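Local coordinates for uncharacterized protein (Acinetobacter baumannii, PDB 4L3U), which is of unknown function but folds as a small, all-helical single-chain domain of the DUF4844 family, at residues Q21-F26 against E106-I111; Q29-G34 against S50-V55; L38-Q43 against D94-E99. All coordinates share one frame; numbering follows the deposited sequence.

From the N terminus, helix 14-27 runs first and is closed against the far helix 95-112 by contact 1, which spans most of the domain. The chain then leaves the helix into the long loop before helix 45-68. Contact 2 closes the shortest circuit, laying the start of this loop against helix 45-68, and contact 3 ties its later part to the beginning of helix 95-112. Contacts 2 and 3 both lie within the span of contact 1, and they cross each other because their segments alternate along the chain. Phe26 touches His31 and Val55, joining contacts 1 and 2, while Phe32 touches Tyr39 and Val42, joining contacts 2 and 3.

Contact 1 (Q21-F26 against E106-I111); sequences QQLEKF and ESFLDI
Phe26 lays one edge of its ring over a face of the Phe108 ring, the CD2 and CE2 side of the first meeting CE1 and CZ of the second. The pair is T-shaped, with centroids 5.1 Å apart and planes at 64°, and the closest carbons are Phe26 CD2 and Phe108 CE1 at 3.7 Å. Phe26 reaches across because its CG stands anti to the backbone N (chi1 -167°). Ile111 CD1 lies over one face, offset toward the rim and 4.2 Å from Phe26 CG, while Ser107 CB comes obliquely to CE1 and CZ. The short side chain of Ser107 suits the place, since its CB itself carries the contact with the Phe26 ring. Leu23 CD2 touches the edge of Phe108 at CE1 (3.8 Å) and also Ile111 CG2. The beta-branched Ile111 thus serves two directions, CD1 toward Phe26 and CG2 toward Leu23 and Gln22. At the margin the extended Gln22 slides past Ile111, a place where an amide can keep its polar end at the partly exposed border. The two segments run nearly antiparallel, at 160°, with axes 10.9 Å apart. Helix 45-68 covers the inner side, with Phe62 against both Leu23 and Phe108, and helix 74-86 adds Leu81 against Phe108.

Contact 2 (Q29-G34 against S50-V55); sequences QDHFAG and SLNQKV
Asn52 reaches from its helix into the loop and uses both ends of its amide. Asn52 OD1 accepts from His31 N at 2.9 Å, on a lone pair in the carbonyl plane and almost straight at 176°. Asn52 ND2 donates a hydrogen bond to Asp30 OD1, also at 2.9 Å. Asparagine suits this place because one short side chain carries a donor and an acceptor side by side, matching a backbone N-H and a carboxylate. ND2 lies near its own amide plane but meets Asp30 OD1 from above the carboxylate plane; the two planes stand 88° apart. The same oxygen accepts a second hydrogen bond from Phe32 N, 3.1 Å from Asp30 OD1, and this bond closes an Asx turn at residues 30-32. Asp30 therefore shapes the loop and binds the helix with one atom, its CG lying anti to the backbone N (chi1 -174°).

The turn sends two rings toward the helix. His31 receives Val55 CG1 over one face, a CH-pi contact with CG1 3.9 Å from the ring centroid, and Phe26 meets that imidazole too. Phe32 takes Leu51 CB over one face, toward the rim and 3.7 Å from Phe32 CE2, and meets Val55 CG2 tip to tip. The edge of the same ring at Phe32 CD2 lies against Asn52 OD1 at 3.2 Å, where the slightly positive ring hydrogens would suit a carbonyl oxygen. Branched Val55 thus serves both rings, one methyl to each. Farther out, Asp30 OD2 forms a salt bridge with Arg48, one turn before Asn52 on helix 45-68, and Gln100 and Val101 of helix 95-112 touch Phe32.

Contact 3 (L38-Q43 against D94-E99); sequences LYTGVQ and DTEDRE
Water carries the hydrogen bonding between the loop and the helix start. One water lies 3.0 Å from Glu96 OE2 and donates to it; it also donates to Gly41 O and bonds Thr40 OG1. A second accepts from Gln43 N and donates to Asp97 OD2, 3.1 Å away. Glu96, extended beyond CG, has the length to bring its carboxylate alongside the loop.

Direct contacts are packing. Val42 CG2 presses on Asp97 OD1 at 3.4 Å, and that oxygen also lies near the edge of the Tyr39 ring, whose plane is turned 85° from the carboxylate. The ring passes alongside the helix backbone, Tyr39 CE1 lying 3.6 Å from Glu96 O.

Within the loop itself, Gly41 N lies over the centre of one Tyr39 ring face. Glycine suits position 41, whose backbone angles would jam a CB against the preceding carbonyl. Within the helix start, Asp94 is the N-cap: Asp94 OD1 accepts from Asp97 N at 2.7 Å, satisfying an amide of the first turn.

Val42 sits where the loop meets two helices, resting on Leu47 and Leu51 of helix 45-68 as well as on Asp97 of helix 95-112, while Arg98 turns away to a salt bridge with Glu129 of helix 120-134.

Contact 1 (Q21-F26 against E106-I111)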
ATOM      1  N   GLN A  21     -12.799   9.395   4.356  1.00 35.36           N
ATOM      2  CA  GLN A  21     -13.368   8.504   5.367  1.00 37.00           C
ATOM      3  C   GLN A  21     -12.891   7.074   5.151  1.00 35.43           C
ATOM      4  O   GLN A  21     -12.612   6.350   6.107  1.00 35.20           O
ATOM      5  CB  GLN A  21     -14.899   8.558   5.344  1.00 39.18           C
ATOM      6  CG  GLN A  21     -15.476   9.872   5.837  1.00 40.17           C
ATOM      7  N   GLN A  22     -12.801   6.670   3.888  1.00 34.36           N
ATOM      8  CA  GLN A  22     -12.303   5.343   3.548  1.00 34.42           C
ATOM      9  C   GLN A  22     -10.852   5.186   3.990  1.00 30.05           C
ATOM     10  O   GLN A  22     -10.462   4.151   4.526  1.00 30.11           O
ATOM     11  CB  GLN A  22     -12.393   5.111   2.042  1.00 36.87           C
ATOM     12  CG  GLN A  22     -13.797   5.080   1.477  1.00 41.46           C
ATOM     13  CD  GLN A  22     -13.800   4.735   0.000  1.00 44.40           C
ATOM     14  OE1 GLN A  22     -13.654   5.607  -0.857  1.00 44.38           O
ATOM     15  NE2 GLN A  22     -13.943   3.451  -0.303  1.00 46.53           N
ATOM     16  N   LEU A  23     -10.058   6.225   3.754  1.00 28.26           N
ATOM     17  CA  LEU A  23      -8.635   6.206   4.077  1.00 29.51           C
ATOM     18  C   LEU A  23      -8.395   6.183   5.580  1.00 31.78           C
ATOM     19  O   LEU A  23      -7.485   5.510   6.061  1.00 32.79           O
ATOM     20  CB  LEU A  23      -7.941   7.430   3.475  1.00 27.98           C
ATOM     21  CG  LEU A  23      -7.819   7.445   1.950  1.00 25.53           C
ATOM     22  CD1 LEU A  23      -7.444   8.829   1.456  1.00 24.21           C
ATOM     23  CD2 LEU A  23      -6.795   6.416   1.493  1.00 24.37           C
ATOM     24  N   GLU A  24      -9.204   6.933   6.315  1.00 34.68           N
ATOM     25  CA  GLU A  24      -9.086   6.988   7.763  1.00 35.53           C
ATOM     26  C   GLU A  24      -9.363   5.620   8.371  1.00 33.83           C
ATOM     27  O   GLU A  24      -8.650   5.170   9.268  1.00 33.83           O
ATOM     28  CB  GLU A  24     -10.057   8.023   8.330  1.00 38.95           C
ATOM     29  CG  GLU A  24      -9.719   9.460   7.956  1.00 42.56           C
ATOM     30  CD  GLU A  24      -8.551  10.027   8.744  1.00 47.61           C
ATOM     31  OE1 GLU A  24      -7.941   9.280   9.540  1.00 48.48           O
ATOM     32  OE2 GLU A  24      -8.242  11.226   8.568  1.00 50.34           O
ATOM     33  N   LYS A  25     -10.407   4.965   7.876  1.00 32.94           N
ATOM     34  CA  LYS A  25     -10.773   3.644   8.357  1.00 33.68           C
ATOM     35  C   LYS A  25      -9.679   2.661   7.972  1.00 33.37           C
ATOM     36  O   LYS A  25      -9.205   1.889   8.801  1.00 35.55           O
ATOM     37  CB  LYS A  25     -12.115   3.217   7.762  1.00 35.72           C
ATOM     38  CG  LYS A  25     -12.591   1.848   8.216  1.00 37.82           C
ATOM     39  N   PHE A  26      -9.270   2.716   6.709  1.00 31.42           N
ATOM     40  CA  PHE A  26      -8.231   1.841   6.186  1.00 30.68           C
ATOM     41  C   PHE A  26      -6.941   1.971   6.983  1.00 32.35           C
ATOM     42  O   PHE A  26      -6.269   0.987   7.263  1.00 34.44           O
ATOM     43  CB  PHE A  26      -7.966   2.176   4.720  1.00 30.96           C
ATOM     44  CG  PHE A  26      -7.141   1.147   4.006  1.00 32.13           C
ATOM     45  CD1 PHE A  26      -7.695  -0.067   3.644  1.00 32.88           C
ATOM     46  CD2 PHE A  26      -5.816   1.391   3.693  1.00 30.21           C
ATOM     47  CE1 PHE A  26      -6.944  -1.021   2.983  1.00 31.53           C
ATOM     48  CE2 PHE A  26      -5.061   0.439   3.033  1.00 27.88           C
ATOM     49  CZ  PHE A  26      -5.627  -0.767   2.677  1.00 28.23           C
ATOM     50  N   GLU A 106      -3.119  -2.391  -3.402  1.00 31.96           N
ATOM     51  CA  GLU A 106      -4.083  -2.457  -4.491  1.00 32.79           C
ATOM     52  C   GLU A 106      -5.393  -1.848  -4.026  1.00 31.08           C
ATOM     53  O   GLU A 106      -6.137  -1.277  -4.818  1.00 32.71           O
ATOM     54  CB  GLU A 106      -4.297  -3.901  -4.944  1.00 37.97           C
ATOM     55  CG  GLU A 106      -3.247  -4.410  -5.919  1.00 43.44           C
ATOM     56  CD  GLU A 106      -3.433  -5.878  -6.279  1.00 52.50           C
ATOM     57  OE1 GLU A 106      -4.200  -6.579  -5.584  1.00 55.30           O
ATOM     58  OE2 GLU A 106      -2.813  -6.332  -7.265  1.00 56.94           O
ATOM     59  N   SER A 107      -5.665  -1.965  -2.730  1.00 28.57           N
ATOM     60  CA  SER A 107      -6.880  -1.405  -2.155  1.00 27.69           C
ATOM     61  C   SER A 107      -6.873   0.113  -2.283  1.00 27.98           C
ATOM     62  O   SER A 107      -7.918   0.722  -2.496  1.00 28.95           O
ATOM     63  CB  SER A 107      -7.021  -1.815  -0.689  1.00 30.28           C
ATOM     64  OG  SER A 107      -7.091  -3.226  -0.559  1.00 31.49           O
ATOM     65  N   PHE A 108      -5.693   0.717  -2.162  1.00 28.07           N
ATOM     66  CA  PHE A 108      -5.545   2.157  -2.369  1.00 25.78           C
ATOM     67  C   PHE A 108      -6.008   2.532  -3.766  1.00 25.86           C
ATOM     68  O   PHE A 108      -6.713   3.519  -3.939  1.00 27.10           O
ATOM     69  CB  PHE A 108      -4.087   2.606  -2.203  1.00 24.78           C
ATOM     70  CG  PHE A 108      -3.659   2.818  -0.772  1.00 25.20           C
ATOM     71  CD1 PHE A 108      -4.440   3.551   0.107  1.00 26.40           C
ATOM     72  CD2 PHE A 108      -2.459   2.297  -0.315  1.00 22.07           C
ATOM     73  CE1 PHE A 108      -4.037   3.748   1.419  1.00 26.54           C
ATOM     74  CE2 PHE A 108      -2.053   2.489   0.990  1.00 22.09           C
ATOM     75  CZ  PHE A 108      -2.844   3.215   1.858  1.00 24.35           C
ATOM     76  N   LEU A 109      -5.603   1.746  -4.758  1.00 26.48           N
ATOM     77  CA  LEU A 109      -5.981   2.011  -6.138  1.00 26.97           C
ATOM     78  C   LEU A 109      -7.495   2.107  -6.253  1.00 28.10           C
ATOM     79  O   LEU A 109      -8.025   3.027  -6.878  1.00 29.30           O
ATOM     80  CB  LEU A 109      -5.457   0.915  -7.066  1.00 26.05           C
ATOM     81  CG  LEU A 109      -3.939   0.772  -7.196  1.00 25.23           C
ATOM     82  CD1 LEU A 109      -3.611  -0.349  -8.158  1.00 23.02           C
ATOM     83  CD2 LEU A 109      -3.304   2.060  -7.668  1.00 24.19           C
ATOM     84  N   ASP A 110      -8.183   1.161  -5.625  1.00 27.83           N
ATOM     85  CA  ASP A 110      -9.637   1.129  -5.653  0.50 28.92           C
ATOM     86  C   ASP A 110     -10.213   2.354  -4.950  1.00 29.23           C
ATOM     87  O   ASP A 110     -11.145   2.980  -5.451  1.00 31.95           O
ATOM     88  CB  ASP A 110     -10.154  -0.152  -4.996  0.50 30.68           C
ATOM     89  CG  ASP A 110      -9.830  -1.392  -5.807  0.50 29.88           C
ATOM     90  OD1 ASP A 110      -9.961  -1.343  -7.047  0.50 30.44           O
ATOM     91  OD2 ASP A 110      -9.443  -2.414  -5.204  0.50 29.27           O
ATOM     92  N   ILE A 111      -9.646   2.701  -3.798  1.00 26.91           N
ATOM     93  CA  ILE A 111     -10.128   3.842  -3.020  1.00 27.83           C
ATOM     94  C   ILE A 111     -10.015   5.167  -3.783  1.00 26.75           C
ATOM     95  O   ILE A 111     -10.998   5.896  -3.906  1.00 28.46           O
ATOM     96  CB  ILE A 111      -9.397   3.948  -1.651  1.00 25.97           C
ATOM     97  CG1 ILE A 111      -9.761   2.749  -0.777  1.00 29.14           C
ATOM     98  CG2 ILE A 111      -9.767   5.248  -0.919  1.00 23.64           C
ATOM     99  CD1 ILE A 111      -8.921   2.606   0.468  1.00 29.73           C
TER

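Contact 2 (Q29-G34 against S50-V55)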
ATOM      1  N   GLN A  29      -6.726  -0.158  10.267  1.00 31.95           N
ATOM      2  CA  GLN A  29      -6.877  -1.600  10.190  1.00 33.10           C
ATOM      3  C   GLN A  29      -5.530  -2.303  10.250  1.00 32.40           C
ATOM      4  O   GLN A  29      -4.495  -1.722   9.919  1.00 34.63           O
ATOM      5  CB  GLN A  29      -7.599  -1.974   8.899  1.00 35.63           C
ATOM      6  CG  GLN A  29      -9.014  -1.437   8.817  1.00 40.68           C
ATOM      7  CD  GLN A  29      -9.562  -1.476   7.409  1.00 45.23           C
ATOM      8  OE1 GLN A  29      -8.933  -2.022   6.503  1.00 46.55           O
ATOM      9  NE2 GLN A  29     -10.736  -0.886   7.213  1.00 47.60           N
ATOM     10  N   ASP A  30      -5.553  -3.554  10.696  1.00 31.23           N
ATOM     11  CA  ASP A  30      -4.403  -4.435  10.587  1.00 30.32           C
ATOM     12  C   ASP A  30      -4.517  -5.101   9.228  1.00 31.36           C
ATOM     13  O   ASP A  30      -5.491  -5.803   8.961  1.00 33.89           O
ATOM     14  CB  ASP A  30      -4.430  -5.487  11.694  1.00 32.95           C
ATOM     15  CG  ASP A  30      -3.174  -6.341  11.727  1.00 36.65           C
ATOM     16  OD1 ASP A  30      -2.370  -6.285  10.774  1.00 38.16           O
ATOM     17  OD2 ASP A  30      -2.992  -7.084  12.712  1.00 38.80           O
ATOM     18  N   HIS A  31      -3.530  -4.876   8.368  1.00 30.20           N
ATOM     19  CA  HIS A  31      -3.589  -5.378   7.001  1.00 28.40           C
ATOM     20  C   HIS A  31      -2.827  -6.679   6.798  1.00 29.07           C
ATOM     21  O   HIS A  31      -2.681  -7.143   5.666  1.00 31.01           O
ATOM     22  CB  HIS A  31      -3.046  -4.321   6.048  1.00 26.90           C
ATOM     23  CG  HIS A  31      -3.797  -3.033   6.103  1.00 27.95           C
ATOM     24  ND1 HIS A  31      -3.412  -1.980   6.905  1.00 31.28           N
ATOM     25  CD2 HIS A  31      -4.925  -2.631   5.470  1.00 26.81           C
ATOM     26  CE1 HIS A  31      -4.263  -0.981   6.753  1.00 30.79           C
ATOM     27  NE2 HIS A  31      -5.191  -1.353   5.889  1.00 29.70           N
ATOM     28  N   PHE A  32      -2.364  -7.277   7.889  1.00 30.37           N
ATOM     29  CA  PHE A  32      -1.459  -8.415   7.799  1.00 33.27           C
ATOM     30  C   PHE A  32      -1.823  -9.522   8.775  1.00 34.56           C
ATOM     31  O   PHE A  32      -0.956 -10.146   9.394  1.00 32.65           O
ATOM     32  CB  PHE A  32      -0.029  -7.930   8.018  1.00 35.01           C
ATOM     33  CG  PHE A  32       0.383  -6.858   7.053  1.00 33.26           C
ATOM     34  CD1 PHE A  32       0.878  -7.195   5.804  1.00 32.48           C
ATOM     35  CD2 PHE A  32       0.234  -5.519   7.371  1.00 30.76           C
ATOM     36  CE1 PHE A  32       1.239  -6.220   4.901  1.00 28.73           C
ATOM     37  CE2 PHE A  32       0.595  -4.540   6.472  1.00 28.46           C
ATOM     38  CZ  PHE A  32       1.099  -4.893   5.233  1.00 27.55           C
ATOM     39  N   ALA A  33      -3.122  -9.763   8.893  1.00 38.72           N
ATOM     40  CA  ALA A  33      -3.638 -10.857   9.695  1.00 44.03           C
ATOM     41  C   ALA A  33      -3.938 -12.042   8.793  1.00 47.98           C
ATOM     42  O   ALA A  33      -3.977 -11.904   7.571  1.00 48.90           O
ATOM     43  CB  ALA A  33      -4.891 -10.420  10.431  1.00 46.03           C
ATOM     44  N   GLY A  34      -4.136 -13.209   9.392  1.00 52.78           N
ATOM     45  CA  GLY A  34      -4.488 -14.390   8.630  1.00 57.98           C
ATOM     46  C   GLY A  34      -5.876 -14.254   8.034  1.00 60.63           C
ATOM     47  O   GLY A  34      -6.807 -13.832   8.720  1.00 63.84           O
ATOM     48  N   SER A  50       5.260  -2.555  12.359  1.00 34.47           N
ATOM     49  CA  SER A  50       6.087  -1.706  11.514  1.00 33.24           C
ATOM     50  C   SER A  50       5.471  -1.566  10.119  1.00 30.63           C
ATOM     51  O   SER A  50       5.553  -0.507   9.497  1.00 27.17           O
ATOM     52  CB  SER A  50       7.496  -2.300  11.420  1.00 37.14           C
ATOM     53  OG  SER A  50       8.381  -1.438  10.736  1.00 41.51           O
ATOM     54  N   LEU A  51       4.846  -2.642   9.642  1.00 30.88           N
ATOM     55  CA  LEU A  51       4.230  -2.664   8.315  1.00 27.46           C
ATOM     56  C   LEU A  51       2.912  -1.903   8.270  1.00 26.25           C
ATOM     57  O   LEU A  51       2.660  -1.146   7.334  1.00 25.42           O
ATOM     58  CB  LEU A  51       3.993  -4.104   7.868  1.00 30.03           C
ATOM     59  CG  LEU A  51       5.242  -4.877   7.455  1.00 31.96           C
ATOM     60  CD1 LEU A  51       4.946  -6.362   7.331  1.00 30.78           C
ATOM     61  CD2 LEU A  51       5.768  -4.331   6.144  1.00 32.48           C
ATOM     62  N   ASN A  52       2.064  -2.121   9.268  1.00 27.66           N
ATOM     63  CA  ASN A  52       0.818  -1.379   9.378  1.00 29.74           C
ATOM     64  C   ASN A  52       1.089   0.123   9.465  1.00 33.03           C
ATOM     65  O   ASN A  52       0.325   0.938   8.943  1.00 30.60           O
ATOM     66  CB  ASN A  52       0.029  -1.858  10.598  1.00 29.58           C
ATOM     67  CG  ASN A  52      -0.633  -3.199  10.366  1.00 30.92           C
ATOM     68  OD1 ASN A  52      -1.266  -3.416   9.336  1.00 32.32           O
ATOM     69  ND2 ASN A  52      -0.481  -4.111  11.319  1.00 32.12           N
ATOM     70  N   GLN A  53       2.193   0.481  10.113  1.00 35.77           N
ATOM     71  CA  GLN A  53       2.579   1.881  10.243  1.00 36.51           C
ATOM     72  C   GLN A  53       2.939   2.482   8.885  1.00 30.86           C
ATOM     73  O   GLN A  53       2.515   3.588   8.556  1.00 31.66           O
ATOM     74  CB  GLN A  53       3.755   2.019  11.215  1.00 42.10           C
ATOM     75  CG  GLN A  53       4.312   3.430  11.328  1.00 49.58           C
ATOM     76  CD  GLN A  53       3.283   4.438  11.815  1.00 56.63           C
ATOM     77  OE1 GLN A  53       2.249   4.070  12.376  1.00 58.83           O
ATOM     78  NE2 GLN A  53       3.563   5.722  11.598  1.00 57.84           N
ATOM     79  N   LYS A  54       3.733   1.755   8.104  1.00 27.55           N
ATOM     80  CA  LYS A  54       4.099   2.185   6.757  1.00 27.18           C
ATOM     81  C   LYS A  54       2.859   2.358   5.879  1.00 25.05           C
ATOM     82  O   LYS A  54       2.785   3.270   5.057  1.00 23.72           O
ATOM     83  CB  LYS A  54       5.040   1.166   6.117  1.00 28.96           C
ATOM     84  CG  LYS A  54       6.386   1.020   6.817  1.00 33.25           C
ATOM     85  CD  LYS A  54       7.380   2.086   6.376  1.00 35.76           C
ATOM     86  CE  LYS A  54       8.786   1.789   6.893  1.00 36.84           C
ATOM     87  NZ  LYS A  54       9.804   2.739   6.357  1.00 37.71           N
ATOM     88  N   VAL A  55       1.883   1.474   6.059  1.00 26.45           N
ATOM     89  CA  VAL A  55       0.623   1.559   5.326  1.00 25.45           C
ATOM     90  C   VAL A  55      -0.145   2.773   5.811  1.00 23.96           C
ATOM     91  O   VAL A  55      -0.741   3.498   5.020  1.00 25.37           O
ATOM     92  CB  VAL A  55      -0.243   0.278   5.516  1.00 30.28           C
ATOM     93  CG1 VAL A  55      -1.636   0.451   4.912  1.00 27.69           C
ATOM     94  CG2 VAL A  55       0.445  -0.923   4.901  1.00 31.17           C
TER

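Contact 3 (L38-Q43 against D94-E99)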
ATOM      1  N   LEU A  38      -5.403 -19.059   2.928  1.00 42.60           N
ATOM      2  CA  LEU A  38      -4.021 -19.462   2.680  1.00 42.99           C
ATOM      3  C   LEU A  38      -2.995 -18.465   3.206  1.00 43.96           C
ATOM      4  O   LEU A  38      -1.798 -18.755   3.224  1.00 46.25           O
ATOM      5  CB  LEU A  38      -3.798 -19.681   1.183  1.00 40.60           C
ATOM      6  CG  LEU A  38      -4.694 -20.737   0.535  1.00 40.02           C
ATOM      7  CD1 LEU A  38      -4.454 -20.785  -0.958  1.00 41.03           C
ATOM      8  CD2 LEU A  38      -4.463 -22.112   1.151  1.00 40.26           C
ATOM      9  N   TYR A  39      -3.459 -17.295   3.629  1.00 42.67           N
ATOM     10  CA  TYR A  39      -2.568 -16.303   4.211  1.00 38.40           C
ATOM     11  C   TYR A  39      -2.566 -16.390   5.730  1.00 40.59           C
ATOM     12  O   TYR A  39      -3.606 -16.241   6.367  1.00 41.94           O
ATOM     13  CB  TYR A  39      -2.970 -14.903   3.785  1.00 36.16           C
ATOM     14  CG  TYR A  39      -1.971 -13.884   4.243  1.00 36.10           C
ATOM     15  CD1 TYR A  39      -0.646 -13.962   3.837  1.00 34.03           C
ATOM     16  CD2 TYR A  39      -2.338 -12.859   5.096  1.00 36.90           C
ATOM     17  CE1 TYR A  39       0.281 -13.043   4.261  1.00 34.48           C
ATOM     18  CE2 TYR A  39      -1.417 -11.929   5.520  1.00 36.50           C
ATOM     19  CZ  TYR A  39      -0.108 -12.029   5.102  1.00 34.49           C
ATOM     20  OH  TYR A  39       0.813 -11.111   5.522  1.00 34.29           O
ATOM     21  N   THR A  40      -1.391 -16.626   6.301  1.00 43.92           N
ATOM     22  CA  THR A  40      -1.261 -16.857   7.737  1.00 49.77           C
ATOM     23  C   THR A  40      -1.069 -15.560   8.526  1.00 51.55           C
ATOM     24  O   THR A  40      -1.370 -15.501   9.720  1.00 54.25           O
ATOM     25  CB  THR A  40      -0.085 -17.813   8.034  1.00 51.05           C
ATOM     26  OG1 THR A  40       1.091 -17.364   7.348  1.00 52.48           O
ATOM     27  CG2 THR A  40      -0.419 -19.220   7.571  1.00 50.21           C
ATOM     28  N   GLY A  41      -0.572 -14.525   7.855  1.00 47.60           N
ATOM     29  CA  GLY A  41      -0.315 -13.250   8.499  1.00 45.37           C
ATOM     30  C   GLY A  41       1.136 -13.103   8.903  1.00 43.14           C
ATOM     31  O   GLY A  41       1.882 -14.081   8.938  1.00 43.48           O
ATOM     32  N   VAL A  42       1.539 -11.875   9.207  1.00 41.57           N
ATOM     33  CA  VAL A  42       2.900 -11.611   9.647  1.00 41.72           C
ATOM     34  C   VAL A  42       3.031 -12.027  11.100  1.00 46.18           C
ATOM     35  O   VAL A  42       2.321 -11.517  11.969  1.00 45.57           O
ATOM     36  CB  VAL A  42       3.272 -10.124   9.488  1.00 38.64           C
ATOM     37  CG1 VAL A  42       4.654  -9.842  10.070  1.00 38.49           C
ATOM     38  CG2 VAL A  42       3.236  -9.738   8.030  1.00 36.17           C
ATOM     39  N   GLN A  43       3.945 -12.957  11.356  1.00 51.19           N
ATOM     40  CA  GLN A  43       4.122 -13.517  12.689  1.00 55.74           C
ATOM     41  C   GLN A  43       4.920 -12.599  13.614  1.00 55.07           C
ATOM     42  O   GLN A  43       4.526 -12.378  14.759  1.00 57.15           O
ATOM     43  CB  GLN A  43       4.786 -14.893  12.597  1.00 59.94           C
ATOM     44  CG  GLN A  43       3.800 -16.047  12.430  1.00 64.38           C
ATOM     45  CD  GLN A  43       2.722 -15.764  11.396  1.00 66.78           C
ATOM     46  OE1 GLN A  43       1.719 -15.109  11.688  1.00 66.55           O
ATOM     47  NE2 GLN A  43       2.921 -16.267  10.182  1.00 67.83           N
ATOM     48  N   ASP A  94       9.436 -11.954   3.358  1.00 37.97           N
ATOM     49  CA  ASP A  94       9.313 -13.177   2.561  1.00 36.16           C
ATOM     50  C   ASP A  94       8.292 -12.956   1.453  1.00 34.80           C
ATOM     51  O   ASP A  94       7.663 -11.900   1.378  1.00 34.89           O
ATOM     52  CB  ASP A  94       8.981 -14.424   3.413  1.00 36.90           C
ATOM     53  CG  ASP A  94       7.575 -14.407   4.018  1.00 39.18           C
ATOM     54  OD1 ASP A  94       6.713 -13.611   3.597  1.00 40.02           O
ATOM     55  OD2 ASP A  94       7.324 -15.230   4.926  1.00 41.16           O
ATOM     56  N   THR A  95       8.134 -13.952   0.594  1.00 33.93           N
ATOM     57  CA  THR A  95       7.254 -13.825  -0.553  1.00 31.77           C
ATOM     58  C   THR A  95       5.805 -13.568  -0.132  1.00 32.92           C
ATOM     59  O   THR A  95       5.161 -12.672  -0.670  1.00 32.31           O
ATOM     60  CB  THR A  95       7.343 -15.075  -1.432  1.00 32.84           C
ATOM     61  OG1 THR A  95       8.682 -15.214  -1.917  1.00 35.08           O
ATOM     62  CG2 THR A  95       6.402 -14.977  -2.618  1.00 31.99           C
ATOM     63  N   GLU A  96       5.297 -14.341   0.825  1.00 36.06           N
ATOM     64  CA  GLU A  96       3.900 -14.208   1.239  1.00 37.90           C
ATOM     65  C   GLU A  96       3.615 -12.835   1.809  1.00 34.61           C
ATOM     66  O   GLU A  96       2.536 -12.285   1.608  1.00 34.01           O
ATOM     67  CB  GLU A  96       3.524 -15.246   2.292  1.00 42.69           C
ATOM     68  CG  GLU A  96       3.423 -16.651   1.766  1.00 51.16           C
ATOM     69  CD  GLU A  96       2.532 -17.533   2.623  1.00 60.13           C
ATOM     70  OE1 GLU A  96       1.940 -18.485   2.072  1.00 62.48           O
ATOM     71  OE2 GLU A  96       2.420 -17.274   3.842  1.00 64.04           O
ATOM     72  N   ASP A  97       4.579 -12.295   2.543  1.00 34.29           N
ATOM     73  CA  ASP A  97       4.424 -10.973   3.130  1.00 35.94           C
ATOM     74  C   ASP A  97       4.473  -9.900   2.049  1.00 34.06           C
ATOM     75  O   ASP A  97       3.728  -8.925   2.111  1.00 34.58           O
ATOM     76  CB  ASP A  97       5.500 -10.702   4.186  1.00 39.14           C
ATOM     77  CG  ASP A  97       5.334 -11.558   5.432  1.00 42.68           C
ATOM     78  OD1 ASP A  97       4.196 -11.987   5.724  1.00 42.46           O
ATOM     79  OD2 ASP A  97       6.348 -11.794   6.126  1.00 44.57           O
ATOM     80  N   ARG A  98       5.340 -10.072   1.057  1.00 31.38           N
ATOM     81  CA  ARG A  98       5.410  -9.109  -0.037  1.00 29.67           C
ATOM     82  C   ARG A  98       4.114  -9.089  -0.840  1.00 29.40           C
ATOM     83  O   ARG A  98       3.673  -8.032  -1.286  1.00 29.51           O
ATOM     84  CB  ARG A  98       6.586  -9.401  -0.968  1.00 30.00           C
ATOM     85  CG  ARG A  98       7.935  -9.038  -0.387  1.00 28.78           C
ATOM     86  CD  ARG A  98       8.963  -8.833  -1.478  1.00 29.34           C
ATOM     87  NE  ARG A  98       9.015  -9.968  -2.392  1.00 32.88           N
ATOM     88  CZ  ARG A  98       9.706 -11.083  -2.171  1.00 34.90           C
ATOM     89  NH1 ARG A  98      10.417 -11.231  -1.058  1.00 35.88           N
ATOM     90  NH2 ARG A  98       9.681 -12.057  -3.067  1.00 35.68           N
ATOM     91  N   GLU A  99       3.509 -10.260  -1.020  1.00 30.01           N
ATOM     92  CA  GLU A  99       2.262 -10.366  -1.769  1.00 31.02           C
ATOM     93  C   GLU A  99       1.124  -9.677  -1.030  1.00 30.39           C
ATOM     94  O   GLU A  99       0.237  -9.092  -1.647  1.00 32.79           O
ATOM     95  CB  GLU A  99       1.900 -11.832  -2.010  1.00 34.28           C
ATOM     96  CG  GLU A  99       2.828 -12.562  -2.970  1.00 37.72           C
ATOM     97  CD  GLU A  99       2.632 -12.155  -4.421  1.00 42.06           C
ATOM     98  OE1 GLU A  99       1.755 -11.309  -4.702  1.00 43.54           O
ATOM     99  OE2 GLU A  99       3.359 -12.690  -5.285  1.00 44.35           O
TER
HETATM  100  O   HOH W   1       2.620 -15.218   6.011  1.00 55.52           O
HETATM  101  O   HOH W   2       5.527 -13.527   8.524  1.00 36.70           O